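Local coordinates for VIN1 (Oscarella pearsei, PDB 6BFI), which binds actin filaments, as a member of the vinculin/alpha-catenin family, and may play a role in cell-cell adhesion, at residues I723-A726 / K727-A730; A538-V541 / I542-K546; T169-M172 / K173-Q177; G118-D121 / L122-A126. All coordinates share one frame; numbering follows the deposited sequence. Where two conformers were deposited one is given.

Contact 1 (I723-A726 / K727-A730)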
# COMPACT_ATOMS: atom_id res chain seq x y z
N ILE A 723 10.13 -0.56 -31.76
CA ILE A 723 10.83 0.50 -31.03
C ILE A 723 10.01 1.78 -31.05
O ILE A 723 9.76 2.40 -30.00
CB ILE A 723 12.23 0.72 -31.63
CG1 ILE A 723 13.07 -0.56 -31.49
CG2 ILE A 723 12.91 1.90 -30.97
CD1 ILE A 723 14.44 -0.47 -32.13
N ARG A 724 9.58 2.20 -32.24
CA ARG A 724 8.77 3.41 -32.36
C ARG A 724 7.49 3.31 -31.54
O ARG A 724 7.08 4.28 -30.88
CB ARG A 724 8.44 3.67 -33.83
CG ARG A 724 7.48 4.81 -34.07
CD ARG A 724 7.18 4.96 -35.56
NE ARG A 724 6.70 3.71 -36.14
CZ ARG A 724 5.43 3.32 -36.12
NH1 ARG A 724 4.51 4.08 -35.54
NH2 ARG A 724 5.07 2.17 -36.68
N MET A 725 6.85 2.14 -31.56
CA MET A 725 5.63 1.96 -30.77
C MET A 725 5.92 2.08 -29.28
O MET A 725 5.12 2.67 -28.54
CB MET A 725 5.00 0.60 -31.10
CG MET A 725 3.63 0.41 -30.48
SD MET A 725 2.52 1.76 -30.91
CE MET A 725 2.43 1.58 -32.68
N ALA A 726 7.05 1.53 -28.83
CA ALA A 726 7.42 1.67 -27.42
C ALA A 726 7.62 3.13 -27.05
O ALA A 726 7.17 3.58 -25.98
CB ALA A 726 8.68 0.87 -27.12
N LYS A 727 8.29 3.90 -27.91
CA LYS A 727 8.50 5.31 -27.62
C LYS A 727 7.17 6.07 -27.59
O LYS A 727 6.97 6.96 -26.75
CB LYS A 727 9.46 5.93 -28.64
CG LYS A 727 10.85 5.32 -28.60
CD LYS A 727 11.89 6.24 -29.22
CE LYS A 727 12.44 5.68 -30.52
NZ LYS A 727 13.44 6.60 -31.13
N GLU A 728 6.25 5.73 -28.50
CA GLU A 728 4.94 6.38 -28.50
C GLU A 728 4.17 6.06 -27.23
O GLU A 728 3.51 6.94 -26.65
CB GLU A 728 4.15 5.97 -29.74
CG GLU A 728 4.45 6.83 -30.96
CD GLU A 728 4.01 6.19 -32.27
OE1 GLU A 728 4.73 6.35 -33.28
OE2 GLU A 728 2.96 5.51 -32.28
N ILE A 729 4.23 4.80 -26.77
CA ILE A 729 3.58 4.44 -25.52
C ILE A 729 4.21 5.19 -24.35
O ILE A 729 3.53 5.59 -23.41
CB ILE A 729 3.63 2.92 -25.30
CG1 ILE A 729 2.82 2.20 -26.38
CG2 ILE A 729 3.11 2.54 -23.92
CD1 ILE A 729 2.87 0.70 -26.27
N ALA A 730 5.53 5.40 -24.40
CA ALA A 730 6.20 6.14 -23.34
C ALA A 730 5.73 7.58 -23.29
O ALA A 730 5.44 8.12 -22.21
CB ALA A 730 7.72 6.07 -23.53
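Arg724 sends CG anti to its backbone N (chi1 173°), and Glu728 sends its CG anti to its carbonyl carbon (chi1 -86°). With the arginine chain bent at chi3, the two side chains lie next to each other one turn apart and point the same way. Arg724 NH1 donates to Glu728 OE1 at 3.2 Å in a salt bridge. The slightly bent bond reaches the oxygen on its syn side, somewhat out of the carboxylate plane, and the guanidinium and carboxylate planes stand 48° apart. Arg724 CG also packs against Glu728 OE1, 3.2 Å away. On the next face, Met725 CG lies 4.3 Å from Ile729 CD1, turned to helix 690-710. Ile723 CG2 touches Lys727 CE at 3.8 Å, beside helix 8-32. The backbone carries the usual i to i+4 bonds, such as Ile729 N to Met725 O at 2.9 Å. The stronger salt bridges are Arg724 NH2 to Asp721, on the same helix, and Glu728 OE2 to Lys701; NH2 also bridges to Glu650. An alanine at Glu728 is likely to leave Lys701 without this carboxylate and Arg724 with one anchor fewer. The chemistry is therefore that of a charge network, tying helix 718-745 to helices 690-710 and 649-659.

Contact 2 (A538-V541 / I542-K546)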
# COMPACT_ATOMS: atom_id res chain seq x y z
N ALA A 538 -16.60 10.32 23.83
CA ALA A 538 -16.51 11.68 23.31
C ALA A 538 -15.11 11.98 22.80
O ALA A 538 -14.94 12.58 21.73
CB ALA A 538 -16.92 12.68 24.39
N ASN A 539 -14.08 11.58 23.56
CA ASN A 539 -12.71 11.82 23.09
C ASN A 539 -12.39 11.01 21.84
O ASN A 539 -11.60 11.46 21.00
CB ASN A 539 -11.71 11.51 24.21
CG ASN A 539 -11.17 12.76 24.86
OD1 ASN A 539 -10.26 13.41 24.33
ND2 ASN A 539 -11.73 13.12 26.01
N ARG A 540 -12.99 9.83 21.69
CA ARG A 540 -12.86 9.10 20.44
C ARG A 540 -13.51 9.86 19.29
O ARG A 540 -12.99 9.87 18.16
CB ARG A 540 -13.45 7.70 20.58
CG ARG A 540 -12.51 6.72 21.26
CD ARG A 540 -11.31 6.44 20.37
NE ARG A 540 -11.72 5.74 19.15
CZ ARG A 540 -11.11 5.85 17.98
NH1 ARG A 540 -10.05 6.64 17.85
NH2 ARG A 540 -11.56 5.18 16.93
N VAL A 541 -14.65 10.51 19.55
CA VAL A 541 -15.25 11.38 18.54
C VAL A 541 -14.29 12.50 18.18
O VAL A 541 -14.15 12.87 17.00
CB VAL A 541 -16.60 11.92 19.04
CG1 VAL A 541 -17.09 13.05 18.15
CG2 VAL A 541 -17.63 10.80 19.12
N ILE A 542 -13.59 13.05 19.18
CA ILE A 542 -12.61 14.09 18.93
C ILE A 542 -11.51 13.58 18.01
O ILE A 542 -11.13 14.24 17.03
CB ILE A 542 -12.02 14.61 20.25
CG1 ILE A 542 -13.13 15.17 21.15
CG2 ILE A 542 -10.96 15.67 19.99
CD1 ILE A 542 -13.77 16.42 20.62
N GLN A 543 -10.98 12.39 18.30
CA GLN A 543 -9.87 11.86 17.52
C GLN A 543 -10.29 11.58 16.08
O GLN A 543 -9.59 11.95 15.13
CB GLN A 543 -9.32 10.59 18.17
CG GLN A 543 -8.73 10.80 19.55
CD GLN A 543 -8.24 9.51 20.16
OE1 GLN A 543 -7.97 8.53 19.45
NE2 GLN A 543 -8.12 9.48 21.48
N VAL A 544 -11.43 10.91 15.90
CA VAL A 544 -11.90 10.63 14.54
C VAL A 544 -12.15 11.93 13.79
O VAL A 544 -11.84 12.04 12.59
CB VAL A 544 -13.16 9.74 14.59
CG1 VAL A 544 -13.73 9.56 13.19
CG2 VAL A 544 -12.81 8.39 15.19
N ALA A 545 -12.68 12.94 14.47
CA ALA A 545 -12.83 14.25 13.84
C ALA A 545 -11.47 14.84 13.45
O ALA A 545 -11.36 15.51 12.42
CB ALA A 545 -13.57 15.21 14.77
N LYS A 546 -10.44 14.58 14.25
CA LYS A 546 -9.10 15.06 13.91
C LYS A 546 -8.58 14.39 12.65
O LYS A 546 -8.03 15.05 11.75
CB LYS A 546 -8.15 14.81 15.09
CG LYS A 546 -6.67 14.83 14.74
CD LYS A 546 -6.18 16.22 14.40
CE LYS A 546 -4.66 16.25 14.29
NZ LYS A 546 -4.14 17.58 13.87
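Arg540 and Gln543 meet on helix 524-550, which packs among helices in this all-helical vinculin-family fold. The backbone bonds are regular i to i+4 helix bonds. The bond from Val544 N to Arg540 O, 2.9 Å, is almost straight, at 175°. Among the side chains there is one hydrogen bond, from Arg540 NH1 to Gln543 OE1 at 3.2 Å, in the one of the arginine's two deposited conformers described here. The amide oxygen sits at the edge of the guanidinium, in its plane. The donor, however, stands above the amide carbonyl plane, and the two planes are 73° apart. Arg540 is folded back by bends at chi2 and chi3, which bring its end over the next turn. Its main charged partner is Asp491, bound through NH2. A leucine in place of Gln543 would probably leave NH1 without this acceptor and the guanidinium less firmly set in its rotation. The apolar contacts face the neighbouring helices. Val541 and Val544 lie on Met500 of helix 496-519, while Ile542 packs on Leu568 of helix 555-569. Ile542 CG1 also rests against its own helix, 3.2 Å from Ala538 O. Over one face of the Arg540 guanidinium, in the same conformer, lies the methyl CG2 of Val544, 3.9 Å from NH2.

Contact 3 (T169-M172 / K173-Q177)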
# COMPACT_ATOMS: atom_id res chain seq x y z
N THR A 169 26.80 1.37 13.40
CA THR A 169 26.98 2.61 12.65
C THR A 169 27.52 2.33 11.25
O THR A 169 27.07 2.92 10.26
CB THR A 169 27.90 3.56 13.41
OG1 THR A 169 27.24 4.01 14.60
CG2 THR A 169 28.27 4.76 12.56
N SER A 170 28.48 1.40 11.14
CA SER A 170 29.03 1.05 9.84
C SER A 170 27.98 0.43 8.93
O SER A 170 28.04 0.61 7.71
CB SER A 170 30.21 0.08 10.01
OG SER A 170 29.76 -1.17 10.49
N MET A 171 27.02 -0.30 9.50
CA MET A 171 25.94 -0.85 8.68
C MET A 171 24.98 0.24 8.23
O MET A 171 24.59 0.31 7.06
CB MET A 171 25.20 -1.94 9.46
CG MET A 171 24.07 -2.59 8.68
SD MET A 171 23.16 -3.83 9.64
CE MET A 171 22.40 -2.79 10.88
N MET A 172 24.58 1.13 9.16
CA MET A 172 23.58 2.13 8.84
C MET A 172 24.10 3.17 7.85
O MET A 172 23.34 3.66 7.01
CB MET A 172 23.10 2.82 10.12
CG MET A 172 22.37 1.91 11.08
SD MET A 172 21.86 2.77 12.57
CE MET A 172 21.36 1.40 13.60
N LYS A 173 25.39 3.52 7.93
CA LYS A 173 25.92 4.47 6.96
C LYS A 173 25.95 3.88 5.56
O LYS A 173 25.73 4.59 4.57
CB LYS A 173 27.32 4.94 7.38
CG LYS A 173 28.41 3.89 7.27
CD LYS A 173 29.79 4.53 7.36
CE LYS A 173 30.88 3.55 6.94
NZ LYS A 173 32.14 4.27 6.62
N VAL A 174 26.18 2.57 5.46
CA VAL A 174 26.26 1.91 4.17
C VAL A 174 24.88 1.73 3.56
O VAL A 174 24.68 1.98 2.37
CB VAL A 174 27.02 0.58 4.31
CG1 VAL A 174 26.56 -0.42 3.28
CG2 VAL A 174 28.52 0.81 4.20
N VAL A 175 23.90 1.30 4.36
CA VAL A 175 22.54 1.14 3.84
C VAL A 175 21.93 2.49 3.51
O VAL A 175 21.34 2.68 2.43
CB VAL A 175 21.68 0.35 4.85
CG1 VAL A 175 20.26 0.20 4.32
CG2 VAL A 175 22.29 -1.01 5.12
N GLU A 176 22.08 3.46 4.42
CA GLU A 176 21.65 4.83 4.14
C GLU A 176 22.38 5.43 2.94
O GLU A 176 21.85 6.36 2.31
CB GLU A 176 21.87 5.71 5.37
CG GLU A 176 20.66 5.80 6.29
CD GLU A 176 19.53 6.62 5.69
OE1 GLU A 176 19.79 7.43 4.77
OE2 GLU A 176 18.38 6.46 6.14
N GLN A 177 23.58 4.94 2.63
CA GLN A 177 24.23 5.31 1.38
C GLN A 177 23.60 4.61 0.19
O GLN A 177 23.54 5.18 -0.91
CB GLN A 177 25.73 4.98 1.47
CG GLN A 177 26.46 4.94 0.13
CD GLN A 177 26.50 6.28 -0.56
OE1 GLN A 177 26.39 7.32 0.09
NE2 GLN A 177 26.65 6.27 -1.88
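Met171 and Val175 form the tight side of this part of helix 154-178. Both are buried. Met171 CG lies 4.3 Å from Val175 CG2, one turn along the helix. The methionine chain runs out straight as far as SD, with CG anti to the backbone N, and it carries the sulfur away from the valine. Val175 CG2 instead lies over the backbone, 3.3 Å from Met171 O. That oxygen also accepts two N-H groups. Val175 N gives a nearly straight bond of 3.0 Å, while Val174 N gives a weak one of 3.2 Å at 122°. The setting is helix-to-helix packing in the all-helical fold of the vinculin family. Met171 leans on Cys138 and Val141 of helix 102-145, and Val175 touches Leu195 of helix 185-215. The other side is looser and more open to solvent. Lys173 and Thr169 are exposed there and are joined by Lys173 N to Thr169 O at 2.9 Å. Lys173 CG takes the crowded position between the backbone N and the carbonyl carbon (chi1 70°). This brings it to 3.3 Å from Ser170 O, and the rest of the chain extends away from the helix. Ser170 OG is hydrogen-bonded to Gly167 O, one turn back. Glu176 sits between these two sides. Its CB is 3.0 Å from Met172 O, and its carboxylate makes a long, weak ion pair with Arg199.

Contact 4 (G118-D121 / L122-A126)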
# COMPACT_ATOMS: atom_id res chain seq x y z
N GLY A 118 25.98 -5.90 -22.63
CA GLY A 118 27.36 -5.84 -22.18
C GLY A 118 27.62 -4.71 -21.21
O GLY A 118 28.31 -4.90 -20.20
N MET A 119 27.10 -3.52 -21.50
CA MET A 119 27.20 -2.42 -20.54
C MET A 119 26.51 -2.79 -19.23
O MET A 119 27.04 -2.53 -18.14
CB MET A 119 26.59 -1.14 -21.12
CG MET A 119 27.51 -0.40 -22.08
SD MET A 119 26.71 1.02 -22.85
CE MET A 119 27.87 2.32 -22.45
N SER A 120 25.33 -3.42 -19.32
CA SER A 120 24.63 -3.86 -18.12
C SER A 120 25.51 -4.76 -17.26
O SER A 120 25.64 -4.54 -16.05
CB SER A 120 23.34 -4.59 -18.49
OG SER A 120 22.76 -5.16 -17.34
N ASP A 121 26.13 -5.77 -17.87
CA ASP A 121 26.98 -6.67 -17.10
C ASP A 121 28.20 -5.95 -16.54
O ASP A 121 28.62 -6.19 -15.40
CB ASP A 121 27.41 -7.86 -17.96
CG ASP A 121 26.24 -8.69 -18.44
OD1 ASP A 121 25.19 -8.69 -17.75
OD2 ASP A 121 26.36 -9.34 -19.50
N LEU A 122 28.78 -5.04 -17.34
CA LEU A 122 29.95 -4.28 -16.90
C LEU A 122 29.65 -3.52 -15.61
O LEU A 122 30.44 -3.55 -14.66
CB LEU A 122 30.39 -3.32 -18.00
CG LEU A 122 31.75 -3.60 -18.63
CD1 LEU A 122 32.18 -2.44 -19.52
CD2 LEU A 122 32.78 -3.86 -17.56
N LEU A 123 28.51 -2.82 -15.56
CA LEU A 123 28.13 -2.16 -14.32
C LEU A 123 27.68 -3.15 -13.25
O LEU A 123 27.78 -2.85 -12.06
CB LEU A 123 27.04 -1.13 -14.60
CG LEU A 123 27.44 0.02 -15.54
CD1 LEU A 123 26.22 0.78 -16.03
CD2 LEU A 123 28.41 0.96 -14.84
N MET A 124 27.22 -4.34 -13.66
CA MET A 124 26.63 -5.28 -12.72
C MET A 124 27.66 -6.05 -11.91
O MET A 124 27.36 -6.46 -10.79
CB MET A 124 25.71 -6.26 -13.46
CG MET A 124 24.25 -5.88 -13.41
SD MET A 124 23.69 -5.53 -11.73
CE MET A 124 23.97 -7.11 -10.92
N CYS A 125 28.86 -6.29 -12.45
CA CYS A 125 29.88 -6.92 -11.61
C CYS A 125 30.33 -5.97 -10.50
O CYS A 125 30.56 -6.40 -9.36
CB CYS A 125 31.06 -7.40 -12.45
SG CYS A 125 31.81 -6.18 -13.55
N ALA A 126 30.42 -4.68 -10.81
CA ALA A 126 30.69 -3.68 -9.77
C ALA A 126 29.56 -3.63 -8.75
O ALA A 126 29.80 -3.63 -7.53
CB ALA A 126 30.92 -2.31 -10.41
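Met124 N and Cys125 N both approach Asp121 O. The bond from Cys125 N is the better formed, at 3.0 Å and 150°. The one from Met124 N is weak, 2.9 Å long but sharply bent at 124°. Met124 N also makes a second weak bond, to Ser120 O at 2.9 Å, so this one N-H is shared between two carbonyls. The turn before it is regular. Leu122 N donates to Gly118 O at 2.9 Å, and Leu123 N gives Met119 O a straight bond at 170°. This is a part of helix 102-145, buried where several helices of the vinculin-family fold pack together. Leu122 lies on helices 41-59 and 68-97, and Met119 on helices 8-32 and 41-59. The hydroxyl of buried Ser120 is satisfied from outside the two segments. With OG anti to its own backbone N, it meets the backbone N of Lys4 in a hydrogen bond. The carbonyl oxygen of Met124 receives a weak hydrogen bond from Arg128 NE. Side-chain carbons crowd the same carbonyls: Met124 CB comes to 3.1 Å from Ser120 O. Cys125 SG, set between its backbone N and carbonyl carbon, lies 3.7 Å from Asp121 O.

All four contacts are short spans of two or so turns, each within one helix of a chain that is mostly helix and has no strand. Contacts 1, 2 and 4 are mostly buried, while contact 3 is partly buried and has two exposed residues. Contacts 1 and 2 add a side-chain bond, with partners on other helices. Between their own segments, contacts 3 and 4 have backbone bonds and no side-chain hydrogen bond; their serine hydroxyls are bonded outside. Helix 102-145, which carries contact 4, also packs against contact 3, their centres 24 Å apart. Helix 8-32 touches both contact 1 and contact 4. Contact 2 lies across the chain's centre from contacts 1 and 4.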